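Local coordinates for protein anti-sigma-I factor RsgI3 (Clostridium thermocellum, PDB 6QE7) that probably restrains the sigma factor SigI3 at the membrane, while its extracellular tandem PA14 domains, the part described here, bind pectin and related plant cell-wall polysaccharides, at residues D173-N177 with V282-L288; D191-S195 with Y260-G264; V199-T204 with N287-D291. All blocks are in the same frame, centred on the assembly; numbering follows the deposited sequence.

Interaction 1 (D173-N177 with V282-L288); sequences DDAIN and VVPSKNL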
ATOM      1  N   ASP A 173      -4.529   6.062 -17.068  1.00 29.99           N
ATOM      2  CA  ASP A 173      -3.506   7.030 -17.533  1.00 28.88           C
ATOM      3  C   ASP A 173      -2.222   6.709 -16.750  1.00 31.96           C
ATOM      4  O   ASP A 173      -2.295   6.441 -15.513  1.00 28.84           O
ATOM      5  CB  ASP A 173      -4.075   8.436 -17.370  1.00 32.14           C
ATOM      6  CG  ASP A 173      -5.178   8.780 -18.376  1.00 33.72           C
ATOM      7  OD1 ASP A 173      -5.270   8.086 -19.372  1.00 33.03           O
ATOM      8  OD2 ASP A 173      -5.959   9.745 -18.140  1.00 34.63           O
ATOM      9  N   ASP A 174      -1.094   6.623 -17.429  1.00 32.72           N
ATOM     10  CA  ASP A 174       0.219   6.305 -16.818  1.00 39.07           C
ATOM     11  C   ASP A 174       0.610   7.402 -15.829  1.00 38.47           C
ATOM     12  O   ASP A 174       1.316   7.143 -14.870  1.00 31.99           O
ATOM     13  CB  ASP A 174       1.288   6.154 -17.899  1.00 40.75           C
ATOM     14  CG  ASP A 174       1.053   4.913 -18.726  1.00 53.78           C
ATOM     15  OD1 ASP A 174       0.120   4.110 -18.372  1.00 58.35           O
ATOM     16  OD2 ASP A 174       1.783   4.752 -19.732  1.00 67.77           O
ATOM     17  N   ALA A 175       0.208   8.626 -16.093  1.00 34.45           N
ATOM     18  CA  ALA A 175       0.568   9.771 -15.247  1.00 36.01           C
ATOM     19  C   ALA A 175      -0.329  10.936 -15.627  1.00 38.47           C
ATOM     20  O   ALA A 175      -1.131  10.809 -16.593  1.00 36.61           O
ATOM     21  CB  ALA A 175       2.019  10.108 -15.444  1.00 35.28           C
ATOM     22  N   ILE A 176      -0.249  11.999 -14.858  1.00 33.14           N
ATOM     23  CA  ILE A 176      -1.058  13.201 -15.155  1.00 34.03           C
ATOM     24  C   ILE A 176      -0.078  14.184 -15.775  1.00 32.56           C
ATOM     25  O   ILE A 176       0.599  14.944 -15.046  1.00 31.84           O
ATOM     26  CB  ILE A 176      -1.805  13.740 -13.933  1.00 36.04           C
ATOM     27  CG1 ILE A 176      -2.675  12.665 -13.275  1.00 36.88           C
ATOM     28  CG2 ILE A 176      -2.641  14.976 -14.330  1.00 39.73           C
ATOM     29  CD1 ILE A 176      -3.428  13.155 -12.097  1.00 33.54           C
ATOM     30  N   ASN A 177       0.035  14.082 -17.090  1.00 32.41           N
ATOM     31  CA  ASN A 177       1.008  14.863 -17.875  1.00 37.77           C
ATOM     32  C   ASN A 177       0.492  15.019 -19.301  1.00 30.87           C
ATOM     33  O   ASN A 177       0.918  14.229 -20.174  1.00 37.40           O
ATOM     34  CB  ASN A 177       2.361  14.155 -17.907  1.00 38.14           C
ATOM     35  CG  ASN A 177       3.447  15.070 -18.427  1.00 41.90           C
ATOM     36  OD1 ASN A 177       3.209  16.266 -18.664  1.00 45.36           O
ATOM     37  ND2 ASN A 177       4.605  14.491 -18.683  1.00 34.90           N
ATOM     38  N   VAL A 282       7.243  16.110 -12.762  1.00 30.68           N
ATOM     39  CA  VAL A 282       5.962  15.414 -13.013  1.00 36.33           C
ATOM     40  C   VAL A 282       5.937  14.165 -12.088  1.00 34.04           C
ATOM     41  O   VAL A 282       6.924  13.414 -12.065  1.00 34.01           O
ATOM     42  CB  VAL A 282       5.797  15.069 -14.505  1.00 38.56           C
ATOM     43  CG1 VAL A 282       4.536  14.250 -14.739  1.00 40.54           C
ATOM     44  CG2 VAL A 282       5.771  16.324 -15.392  1.00 37.83           C
ATOM     45  N   VAL A 283       4.865  13.953 -11.315  1.00 27.48           N
ATOM     46  CA  VAL A 283       4.805  12.722 -10.493  1.00 27.11           C
ATOM     47  C   VAL A 283       4.874  11.545 -11.457  1.00 30.26           C
ATOM     48  O   VAL A 283       4.081  11.471 -12.419  1.00 33.42           O
ATOM     49  CB  VAL A 283       3.552  12.684  -9.644  1.00 28.33           C
ATOM     50  CG1 VAL A 283       3.584  11.457  -8.776  1.00 26.35           C
ATOM     51  CG2 VAL A 283       3.390  13.974  -8.851  1.00 29.22           C
ATOM     52  N   PRO A 284       5.825  10.614 -11.228  1.00 28.48           N
ATOM     53  CA  PRO A 284       6.113   9.538 -12.167  1.00 29.77           C
ATOM     54  C   PRO A 284       5.074   8.433 -12.066  1.00 28.57           C
ATOM     55  O   PRO A 284       4.526   8.235 -11.032  1.00 32.03           O
ATOM     56  CB  PRO A 284       7.527   9.011 -11.817  1.00 35.63           C
ATOM     57  CG  PRO A 284       8.006   9.828 -10.674  1.00 33.01           C
ATOM     58  CD  PRO A 284       6.864  10.724 -10.202  1.00 31.48           C
ATOM     59  N   SER A 285       4.860   7.717 -13.148  1.00 28.35           N
ATOM     60  CA  SER A 285       3.922   6.565 -13.179  1.00 29.85           C
ATOM     61  C   SER A 285       4.303   5.539 -12.106  1.00 31.26           C
ATOM     62  O   SER A 285       3.403   4.935 -11.521  1.00 29.30           O
ATOM     63  CB  SER A 285       3.910   5.946 -14.505  1.00 32.93           C
ATOM     64  OG  SER A 285       2.780   5.080 -14.620  1.00 41.08           O
ATOM     65  N   LYS A 286       5.588   5.382 -11.798  1.00 32.81           N
ATOM     66  CA  LYS A 286       6.001   4.324 -10.820  1.00 33.44           C
ATOM     67  C   LYS A 286       5.562   4.684  -9.383  1.00 36.47           C
ATOM     68  O   LYS A 286       5.721   3.819  -8.478  1.00 39.83           O
ATOM     69  CB  LYS A 286       7.497   4.047 -10.954  1.00 33.96           C
ATOM     70  CG  LYS A 286       8.387   5.092 -10.325  1.00 42.05           C
ATOM     71  CD  LYS A 286       9.852   4.798 -10.566  1.00 54.00           C
ATOM     72  CE  LYS A 286      10.271   5.349 -11.912  1.00 71.35           C
ATOM     73  NZ  LYS A 286      11.426   4.596 -12.461  1.00 83.73           N
ATOM     74  N   ASN A 287       5.024   5.883  -9.124  1.00 34.76           N
ATOM     75  CA  ASN A 287       4.568   6.217  -7.760  1.00 34.46           C
ATOM     76  C   ASN A 287       3.055   6.280  -7.688  1.00 34.39           C
ATOM     77  O   ASN A 287       2.562   6.750  -6.625  1.00 34.35           O
ATOM     78  CB  ASN A 287       5.195   7.506  -7.263  1.00 31.30           C
ATOM     79  CG  ASN A 287       6.672   7.325  -7.034  1.00 36.25           C
ATOM     80  OD1 ASN A 287       7.431   7.624  -7.939  1.00 34.97           O
ATOM     81  ND2 ASN A 287       7.078   6.834  -5.857  1.00 29.40           N
ATOM     82  N   LEU A 288       2.377   5.935  -8.786  1.00 32.18           N
ATOM     83  CA  LEU A 288       0.929   6.147  -8.945  1.00 32.08           C
ATOM     84  C   LEU A 288       0.365   4.753  -9.139  1.00 29.14           C
ATOM     85  O   LEU A 288       1.050   3.902  -9.763  1.00 32.28           O
ATOM     86  CB  LEU A 288       0.640   7.123 -10.112  1.00 30.12           C
ATOM     87  CG  LEU A 288       1.164   8.550  -9.912  1.00 26.32           C
ATOM     88  CD1 LEU A 288       1.088   9.390 -11.190  1.00 32.75           C
ATOM     89  CD2 LEU A 288       0.443   9.254  -8.787  1.00 27.54           C
TER
HETATM   90  O   HOH W   1       1.776  12.824 -12.929  1.00 29.40           O

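Interaction 2 (D191-S195 with Y260-G264); sequences DGKFS and YCNYG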
ATOM      1  N   ASP A 191     -18.535  23.151 -27.232  1.00 30.85           N
ATOM      2  CA  ASP A 191     -17.647  24.286 -26.838  1.00 34.05           C
ATOM      3  C   ASP A 191     -16.328  23.817 -26.169  1.00 36.26           C
ATOM      4  O   ASP A 191     -15.760  24.611 -25.386  1.00 42.06           O
ATOM      5  CB  ASP A 191     -18.392  25.242 -25.906  1.00 40.13           C
ATOM      6  CG  ASP A 191     -19.688  25.815 -26.462  1.00 38.84           C
ATOM      7  OD1 ASP A 191     -19.626  26.446 -27.547  1.00 43.20           O
ATOM      8  OD2 ASP A 191     -20.729  25.596 -25.816  1.00 41.84           O
ATOM      9  N   GLY A 192     -15.846  22.609 -26.488  1.00 40.39           N
ATOM     10  CA  GLY A 192     -14.523  22.059 -26.091  1.00 37.39           C
ATOM     11  C   GLY A 192     -14.489  21.754 -24.605  1.00 41.46           C
ATOM     12  O   GLY A 192     -13.396  21.631 -24.033  1.00 48.23           O
ATOM     13  N   LYS A 193     -15.694  21.668 -24.016  1.00 41.17           N
ATOM     14  CA  LYS A 193     -15.941  21.578 -22.562  1.00 38.38           C
ATOM     15  C   LYS A 193     -15.906  20.070 -22.285  1.00 38.39           C
ATOM     16  O   LYS A 193     -16.735  19.311 -22.869  1.00 39.38           O
ATOM     17  CB  LYS A 193     -17.248  22.274 -22.112  1.00 39.51           C
ATOM     18  CG  LYS A 193     -17.120  23.748 -21.745  1.00 41.80           C
ATOM     19  CD  LYS A 193     -18.463  24.553 -21.617  1.00 42.14           C
ATOM     20  CE  LYS A 193     -18.301  26.003 -22.070  1.00 48.29           C
ATOM     21  NZ  LYS A 193     -19.295  26.963 -21.502  1.00 50.18           N
ATOM     22  N   PHE A 194     -14.967  19.648 -21.454  1.00 36.43           N
ATOM     23  CA  PHE A 194     -14.870  18.255 -20.973  1.00 36.32           C
ATOM     24  C   PHE A 194     -14.180  18.328 -19.594  1.00 37.36           C
ATOM     25  O   PHE A 194     -13.695  19.404 -19.146  1.00 33.84           O
ATOM     26  CB  PHE A 194     -14.169  17.375 -22.011  1.00 36.85           C
ATOM     27  CG  PHE A 194     -12.661  17.502 -22.021  1.00 35.28           C
ATOM     28  CD1 PHE A 194     -12.035  18.464 -22.779  1.00 31.55           C
ATOM     29  CD2 PHE A 194     -11.884  16.727 -21.166  1.00 41.58           C
ATOM     30  CE1 PHE A 194     -10.661  18.601 -22.739  1.00 38.90           C
ATOM     31  CE2 PHE A 194     -10.513  16.858 -21.132  1.00 36.45           C
ATOM     32  CZ  PHE A 194      -9.900  17.786 -21.935  1.00 39.85           C
ATOM     33  N   SER A 195     -14.142  17.212 -18.894  1.00 35.11           N
ATOM     34  CA  SER A 195     -13.557  17.172 -17.529  1.00 33.46           C
ATOM     35  C   SER A 195     -13.048  15.745 -17.288  1.00 32.42           C
ATOM     36  O   SER A 195     -13.476  14.795 -18.038  1.00 31.39           O
ATOM     37  CB  SER A 195     -14.645  17.675 -16.534  1.00 33.11           C
ATOM     38  OG  SER A 195     -15.831  16.878 -16.658  1.00 35.48           O
ATOM     39  N   TYR A 260     -10.078  17.795 -13.221  1.00 35.28           N
ATOM     40  CA  TYR A 260      -9.712  18.793 -14.253  1.00 35.20           C
ATOM     41  C   TYR A 260     -10.975  19.138 -15.050  1.00 34.28           C
ATOM     42  O   TYR A 260     -11.702  18.254 -15.489  1.00 31.70           O
ATOM     43  CB  TYR A 260      -8.666  18.243 -15.233  1.00 31.83           C
ATOM     44  CG  TYR A 260      -8.325  19.191 -16.354  1.00 32.41           C
ATOM     45  CD1 TYR A 260      -7.762  20.415 -16.053  1.00 34.56           C
ATOM     46  CD2 TYR A 260      -8.593  18.931 -17.683  1.00 40.69           C
ATOM     47  CE1 TYR A 260      -7.443  21.333 -17.031  1.00 42.66           C
ATOM     48  CE2 TYR A 260      -8.351  19.880 -18.678  1.00 42.14           C
ATOM     49  CZ  TYR A 260      -7.756  21.085 -18.358  1.00 45.43           C
ATOM     50  OH  TYR A 260      -7.436  22.068 -19.272  1.00 44.78           O
ATOM     51  N   CYS A 261     -11.185  20.409 -15.305  1.00 36.66           N
ATOM     52  CA  CYS A 261     -12.212  20.827 -16.268  1.00 37.05           C
ATOM     53  C   CYS A 261     -11.577  21.821 -17.253  1.00 39.51           C
ATOM     54  O   CYS A 261     -10.776  22.649 -16.923  1.00 39.52           O
ATOM     55  CB  CYS A 261     -13.465  21.286 -15.550  1.00 37.01           C
ATOM     56  SG  CYS A 261     -13.287  22.829 -14.621  1.00 49.23           S
ATOM     57  N   ASN A 262     -11.873  21.586 -18.489  1.00 38.53           N
ATOM     58  CA  ASN A 262     -11.608  22.477 -19.620  1.00 43.95           C
ATOM     59  C   ASN A 262     -12.824  23.370 -19.881  1.00 44.35           C
ATOM     60  O   ASN A 262     -13.964  22.857 -19.894  1.00 46.79           O
ATOM     61  CB  ASN A 262     -11.386  21.600 -20.842  1.00 48.38           C
ATOM     62  CG  ASN A 262     -10.528  22.370 -21.783  1.00 52.46           C
ATOM     63  OD1 ASN A 262      -9.450  22.775 -21.337  1.00 45.17           O
ATOM     64  ND2 ASN A 262     -11.043  22.633 -22.985  1.00 46.06           N
ATOM     65  N   TYR A 263     -12.621  24.646 -20.151  1.00 48.73           N
ATOM     66  CA  TYR A 263     -13.755  25.578 -20.407  1.00 52.22           C
ATOM     67  C   TYR A 263     -13.744  26.045 -21.893  1.00 51.70           C
ATOM     68  O   TYR A 263     -14.524  26.987 -22.382  1.00 52.22           O
ATOM     69  CB  TYR A 263     -13.676  26.698 -19.365  1.00 49.47           C
ATOM     70  CG  TYR A 263     -13.893  26.345 -17.912  1.00 56.35           C
ATOM     71  CD1 TYR A 263     -15.161  26.016 -17.457  1.00 57.70           C
ATOM     72  CD2 TYR A 263     -12.860  26.422 -16.961  1.00 54.11           C
ATOM     73  CE1 TYR A 263     -15.402  25.757 -16.109  1.00 62.89           C
ATOM     74  CE2 TYR A 263     -13.091  26.210 -15.606  1.00 47.93           C
ATOM     75  CZ  TYR A 263     -14.376  25.886 -15.180  1.00 52.45           C
ATOM     76  OH  TYR A 263     -14.705  25.625 -13.880  1.00 44.56           O
ATOM     77  N   GLY A 264     -12.912  25.371 -22.674  1.00 54.70           N
ATOM     78  CA  GLY A 264     -12.931  25.470 -24.147  1.00 58.48           C
ATOM     79  C   GLY A 264     -11.556  25.789 -24.693  1.00 54.19           C
ATOM     80  O   GLY A 264     -11.383  25.685 -25.953  1.00 43.51           O
TER

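Interaction 3 (V199-T204 with N287-D291); sequences VGKIDT and NLFAD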
ATOM      1  N   VAL A 199      -8.376   8.871  -9.977  1.00 34.40           N
ATOM      2  CA  VAL A 199      -8.361   8.315  -8.604  1.00 32.64           C
ATOM      3  C   VAL A 199      -7.301   7.233  -8.529  1.00 29.43           C
ATOM      4  O   VAL A 199      -7.189   6.464  -9.495  1.00 32.09           O
ATOM      5  CB  VAL A 199      -9.742   7.740  -8.254  1.00 33.45           C
ATOM      6  CG1 VAL A 199      -9.723   7.114  -6.837  1.00 40.56           C
ATOM      7  CG2 VAL A 199     -10.770   8.842  -8.318  1.00 38.74           C
ATOM      8  N   GLY A 200      -6.690   7.097  -7.351  1.00 34.37           N
ATOM      9  CA  GLY A 200      -5.877   5.945  -7.003  1.00 33.30           C
ATOM     10  C   GLY A 200      -5.080   6.175  -5.741  1.00 30.96           C
ATOM     11  O   GLY A 200      -5.632   6.683  -4.768  1.00 22.12           O
ATOM     12  N   LYS A 201      -3.833   5.741  -5.809  1.00 27.09           N
ATOM     13  CA  LYS A 201      -2.876   5.735  -4.717  1.00 30.39           C
ATOM     14  C   LYS A 201      -1.580   6.297  -5.258  1.00 27.63           C
ATOM     15  O   LYS A 201      -1.260   6.058  -6.447  1.00 30.92           O
ATOM     16  CB  LYS A 201      -2.539   4.336  -4.155  1.00 32.55           C
ATOM     17  CG  LYS A 201      -3.683   3.421  -3.790  1.00 37.10           C
ATOM     18  CD  LYS A 201      -4.370   3.816  -2.520  1.00 38.91           C
ATOM     19  CE  LYS A 201      -5.482   2.883  -2.100  1.00 45.08           C
ATOM     20  NZ  LYS A 201      -5.762   3.103  -0.656  1.00 51.68           N
ATOM     21  N   ILE A 202      -0.893   6.968  -4.337  1.00 28.07           N
ATOM     22  CA  ILE A 202       0.459   7.556  -4.476  1.00 28.92           C
ATOM     23  C   ILE A 202       1.340   7.165  -3.268  1.00 28.81           C
ATOM     24  O   ILE A 202       0.770   6.927  -2.187  1.00 28.01           O
ATOM     25  CB  ILE A 202       0.300   9.058  -4.666  1.00 29.34           C
ATOM     26  CG1 ILE A 202       1.591   9.664  -5.190  1.00 30.43           C
ATOM     27  CG2 ILE A 202      -0.250   9.810  -3.454  1.00 25.24           C
ATOM     28  CD1 ILE A 202       1.469  11.111  -5.538  1.00 31.02           C
ATOM     29  N   ASP A 203       2.646   6.935  -3.495  1.00 26.24           N
ATOM     30  CA  ASP A 203       3.655   6.821  -2.422  1.00 29.61           C
ATOM     31  C   ASP A 203       4.862   7.630  -2.842  1.00 31.00           C
ATOM     32  O   ASP A 203       4.974   8.094  -4.001  1.00 27.36           O
ATOM     33  CB  ASP A 203       4.027   5.386  -2.028  1.00 28.40           C
ATOM     34  CG  ASP A 203       4.587   4.533  -3.142  1.00 34.62           C
ATOM     35  OD1 ASP A 203       5.036   5.098  -4.163  1.00 35.89           O
ATOM     36  OD2 ASP A 203       4.408   3.289  -3.052  1.00 41.08           O
ATOM     37  N   THR A 204       5.619   7.945  -1.843  1.00 31.59           N
ATOM     38  CA  THR A 204       6.675   8.978  -1.903  1.00 34.05           C
ATOM     39  C   THR A 204       7.996   8.253  -1.730  1.00 33.68           C
ATOM     40  O   THR A 204       7.994   7.158  -1.156  1.00 40.26           O
ATOM     41  CB  THR A 204       6.509  10.037  -0.821  1.00 32.27           C
ATOM     42  OG1 THR A 204       6.740   9.416   0.455  1.00 39.39           O
ATOM     43  CG2 THR A 204       5.136  10.665  -0.843  1.00 31.24           C
ATOM     44  N   ASN A 287       5.024   5.883  -9.124  1.00 34.76           N
ATOM     45  CA  ASN A 287       4.568   6.217  -7.760  1.00 34.46           C
ATOM     46  C   ASN A 287       3.055   6.280  -7.688  1.00 34.39           C
ATOM     47  O   ASN A 287       2.562   6.750  -6.625  1.00 34.35           O
ATOM     48  CB  ASN A 287       5.195   7.506  -7.263  1.00 31.30           C
ATOM     49  CG  ASN A 287       6.672   7.325  -7.034  1.00 36.25           C
ATOM     50  OD1 ASN A 287       7.431   7.624  -7.939  1.00 34.97           O
ATOM     51  ND2 ASN A 287       7.078   6.834  -5.857  1.00 29.40           N
ATOM     52  N   LEU A 288       2.377   5.935  -8.786  1.00 32.18           N
ATOM     53  CA  LEU A 288       0.929   6.147  -8.945  1.00 32.08           C
ATOM     54  C   LEU A 288       0.365   4.753  -9.139  1.00 29.14           C
ATOM     55  O   LEU A 288       1.050   3.902  -9.763  1.00 32.28           O
ATOM     56  CB  LEU A 288       0.640   7.123 -10.112  1.00 30.12           C
ATOM     57  CG  LEU A 288       1.164   8.550  -9.912  1.00 26.32           C
ATOM     58  CD1 LEU A 288       1.088   9.390 -11.190  1.00 32.75           C
ATOM     59  CD2 LEU A 288       0.443   9.254  -8.787  1.00 27.54           C
ATOM     60  N   PHE A 289      -0.716   4.473  -8.465  1.00 27.89           N
ATOM     61  CA  PHE A 289      -1.312   3.130  -8.505  1.00 30.67           C
ATOM     62  C   PHE A 289      -2.777   3.240  -8.807  1.00 28.44           C
ATOM     63  O   PHE A 289      -3.430   4.034  -8.159  1.00 31.25           O
ATOM     64  CB  PHE A 289      -1.114   2.375  -7.191  1.00 28.86           C
ATOM     65  CG  PHE A 289       0.349   2.169  -6.886  1.00 34.29           C
ATOM     66  CD1 PHE A 289       1.089   3.169  -6.247  1.00 45.22           C
ATOM     67  CD2 PHE A 289       1.017   1.015  -7.317  1.00 39.16           C
ATOM     68  CE1 PHE A 289       2.458   3.013  -6.021  1.00 38.00           C
ATOM     69  CE2 PHE A 289       2.379   0.856  -7.089  1.00 36.98           C
ATOM     70  CZ  PHE A 289       3.094   1.851  -6.447  1.00 46.66           C
ATOM     71  N   ALA A 290      -3.261   2.364  -9.681  1.00 35.40           N
ATOM     72  CA  ALA A 290      -4.598   2.555 -10.267  1.00 39.91           C
ATOM     73  C   ALA A 290      -5.629   1.987  -9.311  1.00 50.05           C
ATOM     74  O   ALA A 290      -6.777   2.439  -9.399  1.00 45.80           O
ATOM     75  CB  ALA A 290      -4.706   1.939 -11.639  1.00 43.71           C
ATOM     76  N   ASP A 291      -5.233   1.041  -8.463  1.00 47.99           N
ATOM     77  CA  ASP A 291      -6.088   0.386  -7.431  1.00 52.19           C
ATOM     78  C   ASP A 291      -7.169  -0.465  -8.137  1.00 58.92           C
ATOM     79  O   ASP A 291      -6.933  -1.239  -9.097  1.00 54.19           O
ATOM     80  CB  ASP A 291      -6.614   1.414  -6.416  1.00 50.31           C
ATOM     81  CG  ASP A 291      -7.234   0.769  -5.162  1.00 64.77           C
ATOM     82  OD1 ASP A 291      -7.615  -0.428  -5.207  1.00 70.75           O
ATOM     83  OD2 ASP A 291      -7.368   1.457  -4.152  1.00 63.70           O
ATOM     84  OXT ASP A 291      -8.348  -0.417  -7.762  1.00 58.63           O
TER

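Interaction 1 (D173-N177 with V282-L288)
Val282 and Asn177 meet nearly at right angles: both methyl groups of the valine lie against the asparagine, CG1 of Val282 3.8 Å from CB of Asn177 and CG2 of Val282 3.9 Å from ND2 of Asn177. With CG anti to the backbone N (chi1 -167°), the asparagine sets CB and its amide across the two valine methyls, and its OD1 accepts a hydrogen bond from Lys270. Next to this pair a water accepts from Ile176 N at 2.9 Å and lies 2.7 Å from Val283 O, to which it can donate. The methyl of Ala175 sits 3.9 Å from Val283 O, and CD1 of Leu288 approaches CA of Ala175 at 4.1 Å. At the far end Ser285 OG is modelled as donating to Asp174 O, although that carbonyl is placed too tightly for the length to be trusted. Behind this shell, Ile176 packs on Leu271 and Trp198, and Val283 on Trp273. Ser285 to Asn287 form a short 3-10 turn, with Asn287 N bonded to Pro284 O at 3.1 Å. The arrangement is a loop-to-loop contact of the second PA14 domain, a beta-sandwich, made where both loops cross from one of its sheets to the other.

Interaction 2 (D191-S195 with Y260-G264)
Asn262 reaches across to Gly192 with its amide, ND2 donating to Gly192 O at 2.8 Å in an almost straight bond (169° at the hydrogen). The acceptor lies in the plane of the amide, whereas the donor is tilted from the plane of the glycine carbonyl. The extended first torsion of Asn262 (chi1 -154°) carries the amide along the strand toward the glycine, and a second bond from ND2 to Glu265 O further fixes its rotation. On the same face of the sheet, Phe194 has its ring swung between its own backbone N and carbonyl carbon (chi1 79°). This turns the ring over the neighbouring strand: CE1 of Phe194 comes within 3.6 Å of CB of Asn262, and CZ of Phe194 meets the edge of the Tyr260 ring at CE2, 4.2 Å away. Asn262 N, which lies over the rim of one face of the Tyr260 ring, donates to Phe194 O at 2.9 Å. The other face carries Ser195 and Cys261, whose CB atoms are 3.9 Å apart; the serine OG turns instead to Asp161 O and Leu164 N. Also on that face, the Lys193 chain passes over the backbone of Tyr263, its CE 3.9 Å from Tyr263 O, while Tyr263 OH bonds to Trp233 O. Beyond Tyr263 the backbone bends, and CA of Gly264 comes 3.2 Å from Asp191 O. The two strands run antiparallel. Strand 193-202 lies between strands 154-159 and 254-263, and on the far side of 254-263 Cys261 bonds to Gly219 of strand 219-224.

Interaction 3 (V199-T204 with N287-D291)
Lys201 and Phe289 form an antiparallel hydrogen-bonded pair, Phe289 N to Lys201 O at 2.6 Å and Lys201 N to Phe289 O at 2.9 Å, and a third backbone bond from Asp203 N to Asn287 O extends the ladder. CB of Lys201 lies 3.9 Å from CB of Phe289, and the phenylalanine ring turns its edge to the lysine carbonyl. The lysine bends at its second torsion (chi2 -75°), which brings its CE to 3.1 Å from OD2 of the C-terminal Asp291; NZ of Lys201 remains 4.2 Å from that oxygen, beyond salt-bridge range, and makes a long, weak ion pair with Asp255. Asp203 carries its carboxylate back over the partner strand, where OD1 lies in the ring plane at the edge of Phe289. Asn287 ND2 donates to this OD1 at 3.2 Å, nearly along the C-O bond, with amide and carboxylate almost perpendicular (80°); the second bond of ND2, to Asp203 O, is weak. The other carboxylate oxygen, OD2, takes a salt bridge from Arg18 and a hydrogen bond from Asn13, both of the first PA14 domain. On the opposite face Ile202 and Leu288 lie side by side, CG1 of Ile202 3.8 Å from CD2 of Leu288. Ile202 packs further on Phe212 and Trp273 of the facing sheet. Strand 288-289 thus joins the end of strand 193-202, itself also bonded to strand 254-263.

All three contacts belong to the second PA14 domain, and interactions 2 and 3 use opposite ends of strand 193-202: 191-195 pairs with strand 254-263, 199-204 with the C-terminal strand. Both are largely buried, but interaction 2 relies on one side-chain amide and aromatic packing beside a single backbone bond, whereas interaction 3 is a regular ladder with a buried carboxylate shared with the first domain. Interaction 1, partly buried, is a looser meeting of loops with water between them. It shares Asn287 and Leu288 with interaction 3, and Val283 packs on Ile202 where they touch; their centres are about 8 Å apart, against about 25 Å between those of interactions 2 and 3.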